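PDB 3GZ5: MutT/nudix family protein from Shewanella oneidensis, which probably acts as an ADP-ribose-dependent transcriptional regulator of NAD metabolism, joining a NUDIX domain to a DNA-binding winged-helix domain. Local coordinates for residues 111-116 with 128-133; 27-32 with 38-43. All blocks are in the same frame, centred on the assembly; numbering follows the deposited sequence.

Interaction 1: 111-116 with 128-133. With NA (sodium ion), chain D.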
loop_
_atom_site.group_PDB
_atom_site.type_symbol
_atom_site.label_atom_id
_atom_site.label_comp_id
_atom_site.label_asym_id
_atom_site.label_seq_id
_atom_site.Cartn_x
_atom_site.Cartn_y
_atom_site.Cartn_z
ATOM N N ALA B 111 0.353 -12.556 -1.886
ATOM C CA ALA B 111 -0.383 -13.322 -2.851
ATOM C C ALA B 111 -1.318 -14.348 -2.210
ATOM O O ALA B 111 -1.133 -14.749 -1.048
ATOM C CB ALA B 111 0.592 -13.996 -3.885
ATOM N N LEU B 112 -2.304 -14.778 -2.992
ATOM C CA LEU B 112 -3.255 -15.805 -2.590
ATOM C C LEU B 112 -3.484 -16.801 -3.714
ATOM O O LEU B 112 -3.624 -16.429 -4.885
ATOM C CB LEU B 112 -4.597 -15.175 -2.162
ATOM C CG LEU B 112 -4.713 -14.292 -0.903
ATOM C CD1 LEU B 112 -6.159 -13.801 -0.677
ATOM C CD2 LEU B 112 -4.269 -15.077 0.324
ATOM N N MET B 113 -3.507 -18.077 -3.362
ATOM C CA MET B 113 -3.883 -19.117 -4.313
ATOM C C MET B 113 -4.519 -20.281 -3.579
ATOM O O MET B 113 -4.425 -20.369 -2.364
ATOM C CB MET B 113 -2.679 -19.603 -5.113
ATOM C CG MET B 113 -1.636 -20.463 -4.365
ATOM S SD MET B 113 -0.484 -21.149 -5.604
ATOM C CE MET B 113 0.803 -21.718 -4.571
ATOM N N SER B 114 -5.150 -21.191 -4.313
ATOM C CA SER B 114 -5.672 -22.387 -3.665
ATOM C C SER B 114 -4.569 -23.425 -3.457
ATOM O O SER B 114 -3.655 -23.582 -4.274
ATOM C CB SER B 114 -6.829 -22.993 -4.450
ATOM O OG SER B 114 -6.328 -23.921 -5.389
ATOM N N TYR B 115 -4.686 -24.139 -2.352
ATOM C CA TYR B 115 -3.736 -25.174 -1.959
ATOM C C TYR B 115 -3.501 -26.291 -2.991
ATOM O O TYR B 115 -2.351 -26.630 -3.246
ATOM C CB TYR B 115 -4.166 -25.739 -0.602
ATOM C CG TYR B 115 -3.316 -26.860 -0.072
ATOM C CD1 TYR B 115 -2.171 -26.597 0.678
ATOM C CD2 TYR B 115 -3.675 -28.195 -0.288
ATOM C CE1 TYR B 115 -1.400 -27.627 1.187
ATOM C CE2 TYR B 115 -2.902 -29.235 0.215
ATOM C CZ TYR B 115 -1.774 -28.946 0.948
ATOM O OH TYR B 115 -1.023 -29.975 1.460
ATOM N N GLN B 116 -4.560 -26.848 -3.588
ATOM C CA GLN B 116 -4.405 -28.004 -4.505
ATOM C C GLN B 116 -4.004 -27.628 -5.941
ATOM O O GLN B 116 -3.594 -28.493 -6.721
ATOM C CB GLN B 116 -5.646 -28.909 -4.520
ATOM C CG GLN B 116 -5.616 -30.094 -3.502
ATOM C CD GLN B 116 -4.463 -31.099 -3.730
ATOM O OE1 GLN B 116 -4.097 -31.421 -4.877
ATOM N NE2 GLN B 116 -3.890 -31.600 -2.623
ATOM N N VAL B 128 10.883 -26.486 -0.815
ATOM C CA VAL B 128 9.640 -25.692 -0.906
ATOM C C VAL B 128 8.480 -26.395 -0.181
ATOM O O VAL B 128 8.106 -27.524 -0.532
ATOM C CB VAL B 128 9.219 -25.412 -2.387
ATOM C CG1 VAL B 128 8.073 -24.410 -2.437
ATOM C CG2 VAL B 128 10.401 -24.907 -3.213
ATOM N N LYS B 129 7.894 -25.715 0.801
ATOM C CA LYS B 129 6.852 -26.311 1.637
ATOM C C LYS B 129 5.805 -25.297 2.119
ATOM O O LYS B 129 6.148 -24.176 2.502
ATOM C CB LYS B 129 7.505 -27.017 2.841
ATOM C CG LYS B 129 6.553 -27.776 3.769
ATOM C CD LYS B 129 7.336 -28.550 4.839
ATOM C CE LYS B 129 6.426 -29.178 5.910
ATOM N NZ LYS B 129 5.707 -30.415 5.434
ATOM N N TRP B 130 4.534 -25.706 2.099
ATOM C CA TRP B 130 3.460 -24.969 2.774
ATOM C C TRP B 130 3.569 -25.174 4.278
ATOM O O TRP B 130 3.495 -26.309 4.760
ATOM C CB TRP B 130 2.095 -25.471 2.333
ATOM C CG TRP B 130 1.632 -25.038 0.977
ATOM C CD1 TRP B 130 1.428 -25.837 -0.101
ATOM C CD2 TRP B 130 1.283 -23.704 0.563
ATOM N NE1 TRP B 130 0.982 -25.093 -1.167
ATOM C CE2 TRP B 130 0.889 -23.780 -0.786
ATOM C CE3 TRP B 130 1.270 -22.456 1.203
ATOM C CZ2 TRP B 130 0.472 -22.653 -1.512
ATOM C CZ3 TRP B 130 0.867 -21.344 0.483
ATOM C CH2 TRP B 130 0.474 -21.451 -0.863
ATOM N N TRP B 131 3.721 -24.077 5.017
ATOM C CA TRP B 131 3.834 -24.120 6.468
ATOM C C TRP B 131 2.632 -23.489 7.164
ATOM O O TRP B 131 2.210 -22.409 6.778
ATOM C CB TRP B 131 5.086 -23.382 6.919
ATOM C CG TRP B 131 6.361 -24.081 6.591
ATOM C CD1 TRP B 131 7.130 -23.919 5.470
ATOM C CD2 TRP B 131 7.031 -25.046 7.404
ATOM N NE1 TRP B 131 8.233 -24.732 5.532
ATOM C CE2 TRP B 131 8.202 -25.433 6.711
ATOM C CE3 TRP B 131 6.753 -25.627 8.658
ATOM C CZ2 TRP B 131 9.099 -26.381 7.227
ATOM C CZ3 TRP B 131 7.644 -26.561 9.171
ATOM C CH2 TRP B 131 8.797 -26.933 8.453
ATOM N N PRO B 132 2.088 -24.156 8.210
ATOM C CA PRO B 132 1.082 -23.508 9.055
ATOM C C PRO B 132 1.590 -22.172 9.594
ATOM O O PRO B 132 2.709 -22.082 10.115
ATOM C CB PRO B 132 0.882 -24.514 10.196
ATOM C CG PRO B 132 1.180 -25.822 9.578
ATOM C CD PRO B 132 2.350 -25.535 8.659
ATOM N N LEU B 133 0.786 -21.132 9.440
ATOM C CA LEU B 133 1.204 -19.810 9.871
ATOM C C LEU B 133 1.677 -19.818 11.327
ATOM O O LEU B 133 2.707 -19.221 11.645
ATOM C CB LEU B 133 0.090 -18.790 9.663
ATOM C CG LEU B 133 0.354 -17.361 10.131
ATOM C CD1 LEU B 133 1.553 -16.730 9.402
ATOM C CD2 LEU B 133 -0.896 -16.564 9.911
HETATM NA NA NA D . 7.566 -29.706 -0.932
#

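Interaction 2: 27-32 with 38-43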
loop_
_atom_site.group_PDB
_atom_site.type_symbol
_atom_site.label_atom_id
_atom_site.label_comp_id
_atom_site.label_asym_id
_atom_site.label_seq_id
_atom_site.Cartn_x
_atom_site.Cartn_y
_atom_site.Cartn_z
ATOM N N ALA B 27 7.586 -12.383 -1.909
ATOM C CA ALA B 27 6.153 -12.611 -1.848
ATOM C C ALA B 27 5.826 -13.480 -0.649
ATOM O O ALA B 27 6.457 -14.531 -0.436
ATOM C CB ALA B 27 5.681 -13.294 -3.098
ATOM N N VAL B 28 4.859 -13.003 0.138
ATOM C CA VAL B 28 4.131 -13.815 1.105
ATOM C C VAL B 28 2.885 -14.378 0.405
ATOM O O VAL B 28 1.896 -13.671 0.178
ATOM C CB VAL B 28 3.765 -13.023 2.370
ATOM C CG1 VAL B 28 3.244 -13.957 3.432
ATOM C CG2 VAL B 28 4.995 -12.258 2.917
ATOM N N LEU B 29 2.969 -15.645 0.013
ATOM C CA LEU B 29 1.883 -16.327 -0.635
ATOM C C LEU B 29 1.164 -17.173 0.407
ATOM O O LEU B 29 1.778 -18.066 1.010
ATOM C CB LEU B 29 2.431 -17.207 -1.747
ATOM C CG LEU B 29 1.544 -18.277 -2.398
ATOM C CD1 LEU B 29 0.418 -17.669 -3.222
ATOM C CD2 LEU B 29 2.418 -19.200 -3.273
ATOM N N PHE B 30 -0.124 -16.881 0.612
ATOM C CA PHE B 30 -0.988 -17.618 1.541
ATOM C C PHE B 30 -1.944 -18.502 0.788
ATOM O O PHE B 30 -2.398 -18.185 -0.312
ATOM C CB PHE B 30 -1.877 -16.675 2.370
ATOM C CG PHE B 30 -1.144 -15.779 3.282
ATOM C CD1 PHE B 30 -0.787 -16.199 4.544
ATOM C CD2 PHE B 30 -0.854 -14.492 2.908
ATOM C CE1 PHE B 30 -0.117 -15.349 5.423
ATOM C CE2 PHE B 30 -0.178 -13.643 3.770
ATOM C CZ PHE B 30 0.187 -14.081 5.036
ATOM N N THR B 31 -2.282 -19.611 1.424
ATOM C CA THR B 31 -3.444 -20.390 1.025
ATOM C C THR B 31 -4.245 -20.742 2.282
ATOM O O THR B 31 -3.883 -20.377 3.410
ATOM C CB THR B 31 -3.040 -21.639 0.218
ATOM O OG1 THR B 31 -4.203 -22.219 -0.370
ATOM C CG2 THR B 31 -2.342 -22.683 1.100
ATOM N N TYR B 32 -5.339 -21.449 2.087
ATOM C CA TYR B 32 -6.119 -21.921 3.196
ATOM C C TYR B 32 -6.326 -23.425 3.054
ATOM O O TYR B 32 -6.863 -23.898 2.059
ATOM C CB TYR B 32 -7.442 -21.168 3.246
ATOM C CG TYR B 32 -8.357 -21.660 4.325
ATOM C CD1 TYR B 32 -8.203 -21.233 5.647
ATOM C CD2 TYR B 32 -9.387 -22.545 4.018
ATOM C CE1 TYR B 32 -9.054 -21.685 6.630
ATOM C CE2 TYR B 32 -10.236 -23.005 4.986
ATOM C CZ TYR B 32 -10.069 -22.580 6.284
ATOM O OH TYR B 32 -10.933 -23.061 7.223
ATOM N N LYS B 38 -1.951 -21.227 5.611
ATOM C CA LYS B 38 -0.602 -21.706 5.356
ATOM C C LYS B 38 0.166 -20.683 4.489
ATOM O O LYS B 38 -0.423 -20.017 3.630
ATOM C CB LYS B 38 -0.655 -23.082 4.697
ATOM C CG LYS B 38 -1.072 -24.233 5.663
ATOM C CD LYS B 38 -1.527 -25.472 4.885
ATOM C CE LYS B 38 -1.561 -26.758 5.748
ATOM N NZ LYS B 38 -2.265 -26.602 7.057
ATOM N N VAL B 39 1.467 -20.549 4.747
ATOM C CA VAL B 39 2.349 -19.623 4.014
ATOM C C VAL B 39 3.434 -20.440 3.292
ATOM O O VAL B 39 3.990 -21.391 3.870
ATOM C CB VAL B 39 2.889 -18.477 4.946
ATOM C CG1 VAL B 39 3.569 -19.043 6.173
ATOM C CG2 VAL B 39 3.824 -17.515 4.216
ATOM N N LEU B 40 3.661 -20.138 2.015
ATOM C CA LEU B 40 4.671 -20.851 1.229
ATOM C C LEU B 40 6.078 -20.378 1.575
ATOM O O LEU B 40 6.363 -19.187 1.501
ATOM C CB LEU B 40 4.457 -20.692 -0.277
ATOM C CG LEU B 40 5.371 -21.624 -1.094
ATOM C CD1 LEU B 40 4.840 -23.062 -1.072
ATOM C CD2 LEU B 40 5.516 -21.158 -2.522
ATOM N N LEU B 41 6.944 -21.313 1.967
ATOM C CA LEU B 41 8.325 -20.987 2.338
ATOM C C LEU B 41 9.346 -21.802 1.554
ATOM O O LEU B 41 9.038 -22.867 1.005
ATOM C CB LEU B 41 8.556 -21.107 3.840
ATOM C CG LEU B 41 7.828 -20.137 4.773
ATOM C CD1 LEU B 41 8.369 -20.333 6.173
ATOM C CD2 LEU B 41 7.939 -18.660 4.374
ATOM N N VAL B 42 10.551 -21.240 1.469
ATOM C CA VAL B 42 11.629 -21.748 0.627
ATOM C C VAL B 42 12.859 -21.791 1.506
ATOM O O VAL B 42 13.149 -20.834 2.238
ATOM C CB VAL B 42 11.886 -20.822 -0.612
ATOM C CG1 VAL B 42 13.082 -21.306 -1.454
ATOM C CG2 VAL B 42 10.640 -20.721 -1.474
ATOM N N GLN B 43 13.557 -22.922 1.476
ATOM C CA GLN B 43 14.749 -23.069 2.293
ATOM C C GLN B 43 15.952 -22.482 1.561
ATOM O O GLN B 43 16.164 -22.773 0.378
ATOM C CB GLN B 43 14.998 -24.531 2.653
ATOM C CG GLN B 43 15.654 -24.663 3.997
ATOM C CD GLN B 43 16.165 -26.061 4.302
ATOM O OE1 GLN B 43 16.109 -26.981 3.465
ATOM N NE2 GLN B 43 16.687 -26.223 5.509
HETATM O O HOH W 1 5.324 -16.833 0.799
#

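Interaction 1: 111-116 with 128-133
Met113, Tyr115 and Trp130 form a buried, purely apolar contact in the NUDIX domain, where the chain leaving strand 104-112 turns towards helix 116-119 and passes the indole carried by strand 128-132. The backbones stay apart, with 8.6 Å between the CA atoms of Tyr115 and Trp130, so side chains alone close the distance. Met113 reaches the rim of the six-membered ring: its CG lies between the backbone N and the carbonyl carbon (chi1 72°), and the extended chain beyond brings CE near the indole plane, a close 3.2 Å from Trp130 CZ2. Tyr115 instead lies over one face. Its CD1 stands 3.7 Å above the indole plane of Trp130, and its CE1 is 3.6 Å from Trp130 CD1. The phenol ring is inclined at 41° to the five-membered ring, an oblique aromatic pair. Leu40 covers the other face, and Tyr115 itself stacks on His33. At the start of strand 128-132, Val128 O binds the sodium ion at 2.3 Å, together with the carbonyls of Ile122 and Val125. An alanine in place of Trp130 would probably leave a gap between Tyr115 and Leu40 and take from the Met113 methyl its indole neighbour. Trp130 NE1 is buried without a polar partner, which implies that shape and dispersion, rather than hydrogen bonding, hold the indole here.

Interaction 2: 27-32 with 38-43
Leu29 and Leu40 run alongside each other with a common direction across the antiparallel beta hairpin formed by strands 22-33 and 36-43. Leu40 can be followed outward along its chain. Its CB is 4.0 Å from Leu29 O and 3.9 Å from Leu29 CD2. With CG anti to the backbone N (chi1 -171°), the two methyls divide between neighbours: CD2 meets Leu29 CD2 at 3.7 Å, while CD1 turns to Trp130 and Val128 on the adjoining strand 128-132.

The backbone fixes this alignment. Thr31 and Lys38 are a hydrogen-bonded pair: Thr31 N donates to Lys38 O at 2.9 Å, and Lys38 N donates to Thr31 O at 3.0 Å. Phe30 and Val39 form the non-hydrogen-bonded pair next to it. Leu40 N then donates to Leu29 O, again at 3.0 Å. The reciprocal bond is replaced by a water, which accepts from Leu29 N and donates to Ala27 O and, at 2.7 Å, to Leu40 O. The strands thus begin to part here, consistent with the 138° between their directions, while the water satisfies Leu29 N and Leu40 O.

Phe30 and Val39 occupy the sheet face opposite to Thr31 and Lys38. On their side, Val39 CG2 touches Val28 CG1 at 3.7 Å. Thr31 OG1 bonds to Met113 O, and Lys38 leads its amine away to His33 O.

Strand 104-112 runs parallel along the other edge of strand 22-33, and strand 128-132 lies beside 36-43. Helix 68-80 packs against Ala27 through Val72 and Leu76, and against Leu40 and Val42 through Thr80 and Lys79.

Interactions 1 and 2 follow one another in the chain, yet their centres lie only about 5 Å apart, because strands 104-112 and 128-132 flank the hairpin of interaction 2 within one mixed sheet. Ala111 N and Val28 O, 2.8 Å apart, probably hydrogen-bond along the first of these junctions, and Thr31 OG1 and Met113 O, 2.7 Å apart, add a side-chain link. Their apolar parts merge too: Met113 CE is 3.3 Å from Leu29 CD2, so one methyl serves both contacts. The sodium ion is bound directly within interaction 1, whereas in interaction 2 the side chain of Leu40 lies about 7 Å from it.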